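PDB 2CYC: tyrosine--tRNA ligase, which probably catalyses the ATP-dependent two-step attachment of L-tyrosine to its cognate tRNA, working as a homodimer. Local coordinates for residues Arg148-Ile152 against Asp189-Ala193; Phe40-Gly44 against Ser77-Leu83; Pro14-Thr20 against Val219-Leu225; Ile46-Thr50 against Lys251-Ser255. One frame throughout, in Å; residues are numbered along the deposited sequence.

Contact 1. Residues Arg148-Ile152 against Asp189-Ala193. With TYR (tyrosine), chain C.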
loop_
_atom_site.group_PDB
_atom_site.type_symbol
_atom_site.label_atom_id
_atom_site.label_comp_id
_atom_site.label_asym_id
_atom_site.label_seq_id
_atom_site.Cartn_x
_atom_site.Cartn_y
_atom_site.Cartn_z
ATOM N N ARG A 148 13.653 -4.544 0.032
ATOM C CA ARG A 148 14.646 -5.340 -0.685
ATOM C C ARG A 148 14.171 -5.809 -2.053
ATOM O O ARG A 148 14.984 -6.186 -2.890
ATOM C CB ARG A 148 15.045 -6.577 0.135
ATOM C CG ARG A 148 15.976 -6.296 1.316
ATOM C CD ARG A 148 16.570 -7.593 1.882
ATOM N NE ARG A 148 15.611 -8.381 2.657
ATOM C CZ ARG A 148 15.202 -8.067 3.885
ATOM N NH1 ARG A 148 15.673 -6.980 4.485
ATOM N NH2 ARG A 148 14.319 -8.835 4.517
ATOM N N SER A 149 12.862 -5.780 -2.287
ATOM C CA SER A 149 12.317 -6.260 -3.558
ATOM C C SER A 149 12.119 -5.142 -4.578
ATOM O O SER A 149 11.635 -5.368 -5.685
ATOM C CB SER A 149 10.985 -6.965 -3.302
ATOM O OG SER A 149 9.951 -6.015 -3.085
ATOM N N ILE A 150 12.519 -3.938 -4.187
ATOM C CA ILE A 150 12.394 -2.739 -5.003
ATOM C C ILE A 150 13.162 -2.808 -6.337
ATOM O O ILE A 150 12.847 -2.095 -7.295
ATOM C CB ILE A 150 12.853 -1.513 -4.164
ATOM C CG1 ILE A 150 11.862 -0.375 -4.346
ATOM C CG2 ILE A 150 14.267 -1.099 -4.530
ATOM C CD1 ILE A 150 10.488 -0.699 -3.788
ATOM N N THR A 151 14.163 -3.676 -6.397
ATOM C CA THR A 151 14.957 -3.830 -7.609
ATOM C C THR A 151 14.147 -4.373 -8.797
ATOM O O THR A 151 14.543 -4.182 -9.949
ATOM C CB THR A 151 16.183 -4.762 -7.361
ATOM O OG1 THR A 151 15.729 -6.067 -6.979
ATOM C CG2 THR A 151 17.073 -4.195 -6.247
ATOM N N ILE A 152 13.019 -5.041 -8.532
ATOM C CA ILE A 152 12.223 -5.581 -9.628
ATOM C C ILE A 152 11.699 -4.466 -10.530
ATOM O O ILE A 152 11.309 -4.723 -11.676
ATOM C CB ILE A 152 11.014 -6.458 -9.143
ATOM C CG1 ILE A 152 9.999 -5.609 -8.373
ATOM C CG2 ILE A 152 11.519 -7.624 -8.288
ATOM C CD1 ILE A 152 8.784 -6.408 -7.878
ATOM N N ASP A 189 15.141 -10.882 -13.468
ATOM C CA ASP A 189 15.198 -9.764 -12.531
ATOM C C ASP A 189 13.920 -9.539 -11.727
ATOM O O ASP A 189 13.872 -8.675 -10.850
ATOM C CB ASP A 189 15.614 -8.459 -13.244
ATOM C CG ASP A 189 14.743 -8.120 -14.453
ATOM O OD1 ASP A 189 13.714 -8.779 -14.695
ATOM O OD2 ASP A 189 15.101 -7.167 -15.175
ATOM N N GLN A 190 12.886 -10.316 -12.021
ATOM C CA GLN A 190 11.631 -10.198 -11.294
ATOM C C GLN A 190 11.480 -11.319 -10.271
ATOM O O GLN A 190 10.482 -11.364 -9.561
ATOM C CB GLN A 190 10.449 -10.290 -12.261
ATOM C CG GLN A 190 10.474 -9.272 -13.382
ATOM C CD GLN A 190 10.495 -7.872 -12.848
ATOM O OE1 GLN A 190 9.576 -7.451 -12.137
ATOM N NE2 GLN A 190 11.546 -7.133 -13.180
ATOM N N ARG A 191 12.467 -12.213 -10.187
ATOM C CA ARG A 191 12.367 -13.377 -9.298
ATOM C C ARG A 191 12.044 -13.109 -7.839
ATOM O O ARG A 191 11.390 -13.926 -7.186
ATOM C CB ARG A 191 13.633 -14.252 -9.402
ATOM C CG ARG A 191 14.867 -13.708 -8.679
ATOM C CD ARG A 191 16.066 -14.608 -8.954
ATOM N NE ARG A 191 15.828 -15.979 -8.510
ATOM C CZ ARG A 191 15.928 -16.381 -7.247
ATOM N NH1 ARG A 191 15.687 -17.647 -6.933
ATOM N NH2 ARG A 191 16.285 -15.516 -6.300
ATOM N N LYS A 192 12.483 -11.971 -7.315
ATOM C CA LYS A 192 12.198 -11.663 -5.921
ATOM C C LYS A 192 10.705 -11.641 -5.628
ATOM O O LYS A 192 10.265 -12.129 -4.586
ATOM C CB LYS A 192 12.809 -10.320 -5.531
ATOM C CG LYS A 192 14.310 -10.374 -5.302
ATOM C CD LYS A 192 14.844 -8.981 -5.026
ATOM C CE LYS A 192 16.351 -8.991 -4.842
ATOM N NZ LYS A 192 16.832 -7.604 -4.579
ATOM N N ALA A 193 9.927 -11.076 -6.549
ATOM C CA ALA A 193 8.480 -10.993 -6.356
ATOM C C ALA A 193 7.862 -12.381 -6.338
ATOM O O ALA A 193 6.891 -12.642 -5.620
ATOM C CB ALA A 193 7.846 -10.152 -7.470
HETATM N N TYR C . 7.839 -5.391 -12.602
HETATM C CA TYR C . 7.715 -5.792 -14.036
HETATM C C TYR C . 8.798 -5.115 -14.874
HETATM O O TYR C . 9.496 -4.228 -14.336
HETATM C CB TYR C . 6.326 -5.413 -14.573
HETATM C CG TYR C . 5.191 -6.158 -13.896
HETATM C CD1 TYR C . 5.106 -7.549 -13.960
HETATM C CD2 TYR C . 4.200 -5.471 -13.190
HETATM C CE1 TYR C . 4.057 -8.242 -13.330
HETATM C CE2 TYR C . 3.150 -6.148 -12.570
HETATM C CZ TYR C . 3.085 -7.529 -12.637
HETATM O OH TYR C . 2.047 -8.193 -12.006
HETATM O OXT TYR C . 8.933 -5.475 -16.060
HETATM O O HOH W 1 15.819 -7.351 -9.290
#

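Contact 2. Residues Phe40-Gly44 against Ser77-Leu83. With TYR (tyrosine), chain C.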
loop_
_atom_site.group_PDB
_atom_site.type_symbol
_atom_site.label_atom_id
_atom_site.label_comp_id
_atom_site.label_asym_id
_atom_site.label_seq_id
_atom_site.Cartn_x
_atom_site.Cartn_y
_atom_site.Cartn_z
ATOM N N PHE A 40 4.221 -6.457 -17.955
ATOM C CA PHE A 40 5.216 -5.552 -18.497
ATOM C C PHE A 40 4.861 -4.126 -18.157
ATOM O O PHE A 40 3.692 -3.731 -18.185
ATOM C CB PHE A 40 5.278 -5.622 -20.024
ATOM C CG PHE A 40 5.523 -6.984 -20.571
ATOM C CD1 PHE A 40 4.456 -7.837 -20.853
ATOM C CD2 PHE A 40 6.818 -7.412 -20.839
ATOM C CE1 PHE A 40 4.681 -9.090 -21.400
ATOM C CE2 PHE A 40 7.049 -8.668 -21.387
ATOM C CZ PHE A 40 5.977 -9.505 -21.667
ATOM N N GLU A 41 5.877 -3.345 -17.844
ATOM C CA GLU A 41 5.652 -1.937 -17.608
ATOM C C GLU A 41 5.499 -1.364 -19.021
ATOM O O GLU A 41 5.958 -1.967 -19.994
ATOM C CB GLU A 41 6.857 -1.314 -16.917
ATOM C CG GLU A 41 6.875 -1.525 -15.400
ATOM C CD GLU A 41 7.794 -0.534 -14.694
ATOM O OE1 GLU A 41 8.282 0.398 -15.366
ATOM O OE2 GLU A 41 8.022 -0.681 -13.475
ATOM N N ILE A 42 4.854 -0.212 -19.132
ATOM C CA ILE A 42 4.649 0.440 -20.422
ATOM C C ILE A 42 5.524 1.703 -20.401
ATOM O O ILE A 42 5.261 2.634 -19.635
ATOM C CB ILE A 42 3.157 0.820 -20.587
ATOM C CG1 ILE A 42 2.269 -0.402 -20.271
ATOM C CG2 ILE A 42 2.894 1.331 -21.996
ATOM C CD1 ILE A 42 2.481 -1.631 -21.201
ATOM N N SER A 43 6.566 1.745 -21.223
ATOM C CA SER A 43 7.446 2.916 -21.197
ATOM C C SER A 43 8.489 3.031 -22.294
ATOM O O SER A 43 9.531 3.651 -22.072
ATOM C CB SER A 43 8.191 2.962 -19.873
ATOM O OG SER A 43 9.045 1.832 -19.755
ATOM N N GLY A 44 8.243 2.442 -23.457
ATOM C CA GLY A 44 9.218 2.540 -24.527
ATOM C C GLY A 44 9.064 1.472 -25.591
ATOM O O GLY A 44 8.140 0.652 -25.539
ATOM N N SER A 77 3.266 1.239 -14.002
ATOM C CA SER A 77 4.137 2.124 -14.776
ATOM C C SER A 77 3.952 3.571 -14.338
ATOM O O SER A 77 4.900 4.354 -14.333
ATOM C CB SER A 77 3.832 1.993 -16.274
ATOM O OG SER A 77 4.019 0.661 -16.713
ATOM N N TRP A 78 2.717 3.918 -13.990
ATOM C CA TRP A 78 2.382 5.258 -13.519
ATOM C C TRP A 78 3.140 5.493 -12.203
ATOM O O TRP A 78 3.776 6.532 -12.003
ATOM C CB TRP A 78 0.863 5.335 -13.322
ATOM C CG TRP A 78 0.353 6.429 -12.417
ATOM C CD1 TRP A 78 0.752 7.740 -12.392
ATOM C CD2 TRP A 78 -0.682 6.303 -11.431
ATOM N NE1 TRP A 78 0.023 8.438 -11.450
ATOM C CE2 TRP A 78 -0.862 7.581 -10.845
ATOM C CE3 TRP A 78 -1.481 5.230 -10.987
ATOM C CZ2 TRP A 78 -1.807 7.820 -9.829
ATOM C CZ3 TRP A 78 -2.422 5.463 -9.980
ATOM C CH2 TRP A 78 -2.576 6.756 -9.409
ATOM N N ILE A 79 3.080 4.503 -11.321
ATOM C CA ILE A 79 3.765 4.558 -10.035
ATOM C C ILE A 79 5.269 4.669 -10.245
ATOM O O ILE A 79 5.961 5.418 -9.545
ATOM C CB ILE A 79 3.487 3.279 -9.216
ATOM C CG1 ILE A 79 2.071 3.337 -8.637
ATOM C CG2 ILE A 79 4.550 3.099 -8.135
ATOM C CD1 ILE A 79 1.663 2.054 -7.920
ATOM N N ASN A 80 5.771 3.927 -11.227
ATOM C CA ASN A 80 7.197 3.927 -11.499
ATOM C C ASN A 80 7.665 5.077 -12.393
ATOM O O ASN A 80 8.762 5.037 -12.943
ATOM C CB ASN A 80 7.615 2.570 -12.091
ATOM C CG ASN A 80 9.059 2.234 -11.779
ATOM O OD1 ASN A 80 9.656 2.840 -10.889
ATOM N ND2 ASN A 80 9.624 1.261 -12.492
ATOM N N ASP A 81 6.823 6.098 -12.523
ATOM C CA ASP A 81 7.124 7.292 -13.316
ATOM C C ASP A 81 7.456 7.091 -14.795
ATOM O O ASP A 81 8.282 7.815 -15.345
ATOM C CB ASP A 81 8.264 8.080 -12.662
ATOM C CG ASP A 81 7.937 8.501 -11.243
ATOM O OD1 ASP A 81 6.831 9.043 -11.023
ATOM O OD2 ASP A 81 8.786 8.293 -10.351
ATOM N N LYS A 82 6.812 6.137 -15.454
ATOM C CA LYS A 82 7.103 5.926 -16.866
ATOM C C LYS A 82 6.293 6.889 -17.706
ATOM O O LYS A 82 5.217 7.333 -17.293
ATOM C CB LYS A 82 6.786 4.486 -17.278
ATOM C CG LYS A 82 7.620 3.444 -16.552
ATOM C CD LYS A 82 9.102 3.773 -16.622
ATOM C CE LYS A 82 9.925 2.663 -15.997
ATOM N NZ LYS A 82 11.334 3.097 -15.820
ATOM N N LEU A 83 6.813 7.216 -18.885
ATOM C CA LEU A 83 6.121 8.126 -19.770
ATOM C C LEU A 83 5.685 9.350 -18.976
ATOM O O LEU A 83 4.523 9.765 -19.021
ATOM C CB LEU A 83 4.914 7.412 -20.411
ATOM C CG LEU A 83 5.320 6.373 -21.479
ATOM C CD1 LEU A 83 4.150 5.470 -21.880
ATOM C CD2 LEU A 83 5.851 7.126 -22.703
HETATM N N TYR C . 7.839 -5.391 -12.602
HETATM C CA TYR C . 7.715 -5.792 -14.036
HETATM C C TYR C . 8.798 -5.115 -14.874
HETATM O O TYR C . 9.496 -4.228 -14.336
HETATM C CB TYR C . 6.326 -5.413 -14.573
HETATM C CG TYR C . 5.191 -6.158 -13.896
HETATM C CD1 TYR C . 5.106 -7.549 -13.960
HETATM C CD2 TYR C . 4.200 -5.471 -13.190
HETATM C CE1 TYR C . 4.057 -8.242 -13.330
HETATM C CE2 TYR C . 3.150 -6.148 -12.570
HETATM C CZ TYR C . 3.085 -7.529 -12.637
HETATM O OH TYR C . 2.047 -8.193 -12.006
HETATM O OXT TYR C . 8.933 -5.475 -16.060
HETATM O O HOH W 2 9.145 6.002 -19.913
#

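Contact 3. Residues Pro14-Thr20 against Val219-Leu225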
loop_
_atom_site.group_PDB
_atom_site.type_symbol
_atom_site.label_atom_id
_atom_site.label_comp_id
_atom_site.label_asym_id
_atom_site.label_seq_id
_atom_site.Cartn_x
_atom_site.Cartn_y
_atom_site.Cartn_z
ATOM N N PRO A 14 14.545 -19.911 -23.821
ATOM C CA PRO A 14 15.341 -19.144 -22.856
ATOM C C PRO A 14 15.064 -19.294 -21.353
ATOM O O PRO A 14 15.523 -18.472 -20.564
ATOM C CB PRO A 14 15.149 -17.709 -23.338
ATOM C CG PRO A 14 13.699 -17.723 -23.754
ATOM C CD PRO A 14 13.592 -19.036 -24.529
ATOM N N THR A 15 14.316 -20.309 -20.943
ATOM C CA THR A 15 14.080 -20.479 -19.512
ATOM C C THR A 15 15.443 -20.582 -18.823
ATOM O O THR A 15 16.337 -21.278 -19.306
ATOM C CB THR A 15 13.309 -21.769 -19.196
ATOM O OG1 THR A 15 11.970 -21.657 -19.683
ATOM C CG2 THR A 15 13.293 -22.025 -17.690
ATOM N N GLU A 16 15.597 -19.893 -17.701
ATOM C CA GLU A 16 16.849 -19.934 -16.959
ATOM C C GLU A 16 16.639 -20.557 -15.584
ATOM O O GLU A 16 17.531 -21.194 -15.032
ATOM C CB GLU A 16 17.423 -18.519 -16.802
ATOM C CG GLU A 16 18.636 -18.446 -15.875
ATOM C CD GLU A 16 19.277 -17.063 -15.834
ATOM O OE1 GLU A 16 20.072 -16.806 -14.902
ATOM O OE2 GLU A 16 18.995 -16.237 -16.731
ATOM N N GLU A 17 15.447 -20.380 -15.035
ATOM C CA GLU A 17 15.157 -20.911 -13.716
ATOM C C GLU A 17 13.680 -21.245 -13.555
ATOM O O GLU A 17 12.813 -20.530 -14.061
ATOM C CB GLU A 17 15.561 -19.879 -12.643
ATOM C CG GLU A 17 15.268 -20.295 -11.195
ATOM C CD GLU A 17 15.547 -19.183 -10.178
ATOM O OE1 GLU A 17 16.222 -19.468 -9.173
ATOM O OE2 GLU A 17 15.081 -18.031 -10.361
ATOM N N VAL A 18 13.406 -22.333 -12.843
ATOM C CA VAL A 18 12.038 -22.722 -12.548
ATOM C C VAL A 18 11.949 -23.038 -11.064
ATOM O O VAL A 18 12.713 -23.861 -10.558
ATOM C CB VAL A 18 11.593 -23.972 -13.338
ATOM C CG1 VAL A 18 10.176 -24.391 -12.890
ATOM C CG2 VAL A 18 11.588 -23.674 -14.820
ATOM N N LEU A 19 11.042 -22.358 -10.363
ATOM C CA LEU A 19 10.828 -22.610 -8.939
ATOM C C LEU A 19 9.409 -23.171 -8.784
ATOM O O LEU A 19 8.449 -22.398 -8.752
ATOM C CB LEU A 19 10.939 -21.310 -8.127
ATOM C CG LEU A 19 12.222 -20.490 -8.279
ATOM C CD1 LEU A 19 12.087 -19.156 -7.559
ATOM C CD2 LEU A 19 13.397 -21.293 -7.735
ATOM N N THR A 20 9.248 -24.497 -8.739
ATOM C CA THR A 20 10.329 -25.485 -8.830
ATOM C C THR A 20 9.836 -26.557 -9.807
ATOM O O THR A 20 8.627 -26.676 -10.060
ATOM C CB THR A 20 10.587 -26.207 -7.479
ATOM O OG1 THR A 20 9.434 -26.988 -7.137
ATOM C CG2 THR A 20 10.877 -25.207 -6.353
ATOM N N VAL A 219 4.021 -21.723 -9.739
ATOM C CA VAL A 219 5.333 -22.094 -10.243
ATOM C C VAL A 219 5.906 -20.846 -10.920
ATOM O O VAL A 219 5.231 -20.212 -11.731
ATOM C CB VAL A 219 5.220 -23.224 -11.296
ATOM C CG1 VAL A 219 6.555 -23.435 -11.987
ATOM C CG2 VAL A 219 4.765 -24.516 -10.626
ATOM N N ALA A 220 7.138 -20.493 -10.577
ATOM C CA ALA A 220 7.796 -19.334 -11.173
ATOM C C ALA A 220 8.705 -19.812 -12.303
ATOM O O ALA A 220 9.480 -20.754 -12.123
ATOM C CB ALA A 220 8.623 -18.595 -10.116
ATOM N N VAL A 221 8.597 -19.182 -13.471
ATOM C CA VAL A 221 9.436 -19.551 -14.613
ATOM C C VAL A 221 10.096 -18.270 -15.101
ATOM O O VAL A 221 9.423 -17.337 -15.557
ATOM C CB VAL A 221 8.603 -20.225 -15.755
ATOM C CG1 VAL A 221 9.536 -20.724 -16.875
ATOM C CG2 VAL A 221 7.823 -21.419 -15.185
ATOM N N HIS A 222 11.423 -18.237 -15.001
ATOM C CA HIS A 222 12.198 -17.054 -15.360
ATOM C C HIS A 222 13.045 -17.253 -16.594
ATOM O O HIS A 222 13.755 -18.258 -16.727
ATOM C CB HIS A 222 13.079 -16.660 -14.168
ATOM C CG HIS A 222 12.305 -16.476 -12.901
ATOM N ND1 HIS A 222 12.692 -17.036 -11.700
ATOM C CD2 HIS A 222 11.117 -15.865 -12.665
ATOM C CE1 HIS A 222 11.772 -16.784 -10.783
ATOM N NE2 HIS A 222 10.806 -16.076 -11.344
ATOM N N HIS A 223 12.977 -16.298 -17.513
ATOM C CA HIS A 223 13.767 -16.451 -18.711
ATOM C C HIS A 223 15.002 -15.592 -18.672
ATOM O O HIS A 223 15.063 -14.604 -17.949
ATOM C CB HIS A 223 12.941 -16.164 -19.972
ATOM C CG HIS A 223 12.379 -14.780 -20.048
ATOM N ND1 HIS A 223 11.022 -14.537 -20.125
ATOM C CD2 HIS A 223 12.987 -13.575 -20.160
ATOM C CE1 HIS A 223 10.820 -13.240 -20.285
ATOM N NE2 HIS A 223 11.995 -12.635 -20.311
ATOM N N HIS A 224 15.985 -16.005 -19.455
ATOM C CA HIS A 224 17.268 -15.328 -19.557
ATOM C C HIS A 224 17.116 -13.870 -20.001
ATOM O O HIS A 224 16.268 -13.545 -20.840
ATOM C CB HIS A 224 18.140 -16.100 -20.558
ATOM C CG HIS A 224 19.462 -15.459 -20.844
ATOM N ND1 HIS A 224 20.524 -15.514 -19.968
ATOM C CD2 HIS A 224 19.898 -14.766 -21.923
ATOM C CE1 HIS A 224 21.560 -14.887 -20.496
ATOM N NE2 HIS A 224 21.206 -14.425 -21.683
ATOM N N LEU A 225 17.932 -12.992 -19.425
ATOM C CA LEU A 225 17.902 -11.583 -19.801
ATOM C C LEU A 225 18.978 -11.325 -20.861
ATOM O O LEU A 225 20.167 -11.435 -20.582
ATOM C CB LEU A 225 18.163 -10.703 -18.578
ATOM C CG LEU A 225 17.215 -10.839 -17.381
ATOM C CD1 LEU A 225 17.694 -9.909 -16.261
ATOM C CD2 LEU A 225 15.786 -10.484 -17.803
HETATM O O HOH W 3 19.538 -13.604 -17.082
#

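Contact 4. Residues Ile46-Thr50 against Lys251-Ser255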
loop_
_atom_site.group_PDB
_atom_site.type_symbol
_atom_site.label_atom_id
_atom_site.label_comp_id
_atom_site.label_asym_id
_atom_site.label_seq_id
_atom_site.Cartn_x
_atom_site.Cartn_y
_atom_site.Cartn_z
ATOM N N ILE A 46 9.702 -1.875 -27.742
ATOM C CA ILE A 46 9.931 -3.252 -27.344
ATOM C C ILE A 46 11.250 -3.773 -27.918
ATOM O O ILE A 46 11.368 -3.960 -29.132
ATOM C CB ILE A 46 8.776 -4.154 -27.834
ATOM C CG1 ILE A 46 7.471 -3.747 -27.136
ATOM C CG2 ILE A 46 9.113 -5.629 -27.582
ATOM C CD1 ILE A 46 6.222 -4.338 -27.791
ATOM N N HIS A 47 12.242 -3.994 -27.054
ATOM C CA HIS A 47 13.530 -4.512 -27.517
ATOM C C HIS A 47 13.428 -6.032 -27.602
ATOM O O HIS A 47 12.454 -6.604 -27.119
ATOM C CB HIS A 47 14.671 -4.060 -26.586
ATOM C CG HIS A 47 14.574 -4.583 -25.187
ATOM N ND1 HIS A 47 14.846 -5.894 -24.861
ATOM C CD2 HIS A 47 14.274 -3.959 -24.022
ATOM C CE1 HIS A 47 14.721 -6.056 -23.556
ATOM N NE2 HIS A 47 14.374 -4.898 -23.022
ATOM N N LEU A 48 14.415 -6.687 -28.216
ATOM C CA LEU A 48 14.364 -8.144 -28.415
ATOM C C LEU A 48 14.187 -9.001 -27.167
ATOM O O LEU A 48 13.556 -10.066 -27.223
ATOM C CB LEU A 48 15.603 -8.626 -29.187
ATOM C CG LEU A 48 15.893 -7.895 -30.499
ATOM C CD1 LEU A 48 16.994 -8.624 -31.274
ATOM C CD2 LEU A 48 14.624 -7.819 -31.323
ATOM N N GLY A 49 14.756 -8.560 -26.051
ATOM C CA GLY A 49 14.607 -9.325 -24.825
ATOM C C GLY A 49 13.145 -9.405 -24.422
ATOM O O GLY A 49 12.627 -10.474 -24.102
ATOM N N THR A 50 12.468 -8.265 -24.463
ATOM C CA THR A 50 11.059 -8.183 -24.083
ATOM C C THR A 50 10.148 -8.969 -25.026
ATOM O O THR A 50 9.345 -9.798 -24.592
ATOM C CB THR A 50 10.609 -6.716 -24.060
ATOM O OG1 THR A 50 11.542 -5.961 -23.285
ATOM C CG2 THR A 50 9.233 -6.573 -23.436
ATOM N N LYS A 251 22.197 -5.468 -19.002
ATOM C CA LYS A 251 21.008 -6.040 -19.640
ATOM C C LYS A 251 20.340 -4.984 -20.534
ATOM O O LYS A 251 20.265 -3.805 -20.181
ATOM C CB LYS A 251 20.023 -6.562 -18.586
ATOM C CG LYS A 251 19.420 -5.508 -17.676
ATOM C CD LYS A 251 18.668 -6.169 -16.529
ATOM C CE LYS A 251 17.981 -5.151 -15.637
ATOM N NZ LYS A 251 17.503 -5.780 -14.370
ATOM N N MET A 252 19.867 -5.423 -21.697
ATOM C CA MET A 252 19.245 -4.539 -22.675
ATOM C C MET A 252 18.169 -3.573 -22.171
ATOM O O MET A 252 18.009 -2.488 -22.736
ATOM C CB MET A 252 18.700 -5.368 -23.834
ATOM C CG MET A 252 18.112 -4.541 -24.966
ATOM S SD MET A 252 18.520 -5.252 -26.578
ATOM C CE MET A 252 17.816 -6.903 -26.373
ATOM N N SER A 253 17.426 -3.944 -21.133
ATOM C CA SER A 253 16.395 -3.039 -20.609
ATOM C C SER A 253 16.988 -1.748 -20.051
ATOM O O SER A 253 16.281 -0.760 -19.866
ATOM C CB SER A 253 15.564 -3.717 -19.516
ATOM O OG SER A 253 14.542 -4.507 -20.091
ATOM N N LYS A 254 18.289 -1.753 -19.787
ATOM C CA LYS A 254 18.942 -0.566 -19.258
ATOM C C LYS A 254 19.834 0.150 -20.272
ATOM O O LYS A 254 20.401 1.203 -19.967
ATOM C CB LYS A 254 19.747 -0.937 -18.010
ATOM C CG LYS A 254 18.865 -1.165 -16.786
ATOM C CD LYS A 254 19.681 -1.289 -15.507
ATOM C CE LYS A 254 18.806 -1.083 -14.266
ATOM N NZ LYS A 254 17.685 -2.066 -14.163
ATOM N N SER A 255 19.940 -0.416 -21.474
ATOM C CA SER A 255 20.780 0.147 -22.538
ATOM C C SER A 255 20.178 1.347 -23.269
ATOM O O SER A 255 18.962 1.540 -23.290
ATOM C CB SER A 255 21.094 -0.927 -23.592
ATOM O OG SER A 255 21.723 -2.060 -23.021
#

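Contact 1. Residues Arg148-Ile152 against Asp189-Ala193
Two polar side chains of 189-193, Lys192 and Gln190, account for the hydrogen bonds made directly across to 148-152. The chain of Lys192, extended beyond CG, crosses Thr151 at about a right angle. Its NZ donates to Arg148 O at 2.9 Å, nearly in line with the carbonyl bond (168°), and to Thr151 OG1 at 3.1 Å. A water adds an indirect link, lying 2.6 Å from Thr151 OG1 and donating to Asp189 O. Gln190 bends at chi2 (-58°), turning the amide back toward Ile152. Gln190 NE2 donates to a lone pair of Ile152 O in the carbonyl plane, at 2.9 Å, and to Asp189 OD1 from above the carboxylate plane, the other oxygen being paired with Lys251. Both partners lie close to the amide plane, fixing its orientation, and Gln190 OE1 is presented to the bound tyrosine's TYR N at 2.7 Å. A leucine here would probably leave that ammonium without this acceptor and Ile152 O without its donor. Ile152 has the most surface buried: its CD1 meets Ala193 CB at 3.9 Å, and its CG2 lies 3.6 Å from Asp189 O and 4.1 Å from Lys192 CB. Gln172 of helix 164-178 also hydrogen-bonds Gln190 OE1, and Ile152 packs on Pro169 there. The contact joins the loop after helix 143-148 to the start of helix 191-200, forming part of the tyrosine pocket wall.

Contact 2. Residues Phe40-Gly44 against Ser77-Leu83
Glu41 and Ile42 meet Ser77 and Asn80 in a contact held by polar bonds and flanked by packing, between the loop leaving strand 36-40 and the C-terminal end of helix 74-79. The backbones come closest at Glu41 and Ser77, CA to CA 5.2 Å. Ser77 OG accepts from Ile42 N at 2.7 Å, with an almost straight N-H...O angle of 167°. The hydroxyl is also bonded to Ala73 O, just before the helix, so two bonds hold it, one of them across the contact. Farther along, Asn80 ND2 donates to the syn lone pair of Glu41 OE2 at 2.7 Å; the carboxylate and amide planes stand 90° apart. The Asn80 amide is swung roughly opposite the backbone N (chi1 -152°), toward the glutamate. Glu41 OE2 is also bonded to the hydroxyl of Tyr168, while Asn80 OD1 takes Arg155 NE. Glu41, itself a pocket residue, thus probably supports the orientation of Tyr168, which binds the tyrosine. Packing is tight where Ser43 CB lies 3.3 Å from Lys82 CB, and looser where Ile42 CG2 faces Leu83 CD1 at 4.3 Å. Within 77-83, Lys82 N returns to Ser77 O at 2.8 Å and Asp81 N to Trp78 O at 3.1 Å. With Asp81 at positive phi as C-prime residue, this is a Schellman motif, ending the helix beside the tyrosine pocket of the class I Rossmann-type catalytic domain.

Contact 3. Residues Pro14-Thr20 against Val219-Leu225
His222 buries the most surface here, through both its backbone and its ring, against Glu16, Glu17 and Leu19 of the facing strand. Its carbonyl oxygen accepts two donors, Glu16 N at 2.6 Å and Glu17 N at 3.2 Å, while His222 N returns a bond to Glu17 O at 2.8 Å. The ring lies alongside the Glu17 side chain, and ND1 donates to Glu17 OE2 at 2.9 Å from the anti side of the carboxylate. That oxygen also pairs with Arg191, while His222 NE2 bonds to His194. A phenylalanine in its place would probably leave Glu17 without its ring N-H partner and His194 without its mate. Leu19 follows on the same sheet face: CD1 meets the ring edge at His222 CE1, 4.0 Å away, and CB packs on Ala220 CB at 4.1 Å. Its backbone completes a reciprocal pair with Ala220. With chi1 at 172°, Glu16 stretches out from the strand toward His224; a water joins OE2 to Leu225 N. Strand axes 4.4 Å apart at 159° confirm antiparallel pairing, and the one-residue register shift with two residues facing His222 defines a classic beta bulge, where strand 15-19 adds to the central sheet through strand 214-223.

Contact 4. Residues Ile46-Thr50 against Lys251-Ser255
Met252 lies across the imidazole of His47, and each atom of its side chain meets the other segment. CB comes first, 4.0 Å from His47 CE1, near the rim of the ring. CG is carried over the ring face, 3.7 Å from the centroid and 21° off the normal, a CH-pi contact. The chain bends at chi2 (141°), where SD turns off obliquely, 4.7 Å from the centroid and nearer to His47 CB. A second bend at chi3 (58°) brings CE back onto the helix start, 3.5 Å from both His47 ND1 and Gly49 N, and 4.0 Å from Leu48 CB. CE thus covers the N-cap, where ND1 accepts a weak bond from Gly49 N. His47 NE2 and Ser253 OG share a hydrogen bond of 3.0 Å in the ring plane, which with that weak bond would restrain the ring's rotation. His47-Thr50 occupies the place of the class I HIGH signature, here set against the KMSKS region; in this family both act on ATP during amino-acid activation, consistent with the predicted ATP binding of Lys254. Met252 and Leu48 both rest on Trp292 of helix 288-297. The contact sets the N terminus of helix 48-63 against the loop that follows helix 240-250.

From the N terminus, strand 15-19 opens the first long-range loop, which contact 3 closes at strand 214-223 some 200 residues later. The chain next lays down 40-44, and contact 2 closes a short loop at the end of helix 74-79. Contact 4 starts at 46-50, inside that loop, and closes at 251-255, so it crosses both contact 2 and contact 3. Contact 1 follows contact 2 in series and is nested within the loops of contacts 3 and 4. Salt bridges join contact 1 to the sheet strands of contact 3 and, through Asp189 and Lys251, to the KMSKS loop of contact 4. Contacts 1 and 2 both touch the bound tyrosine.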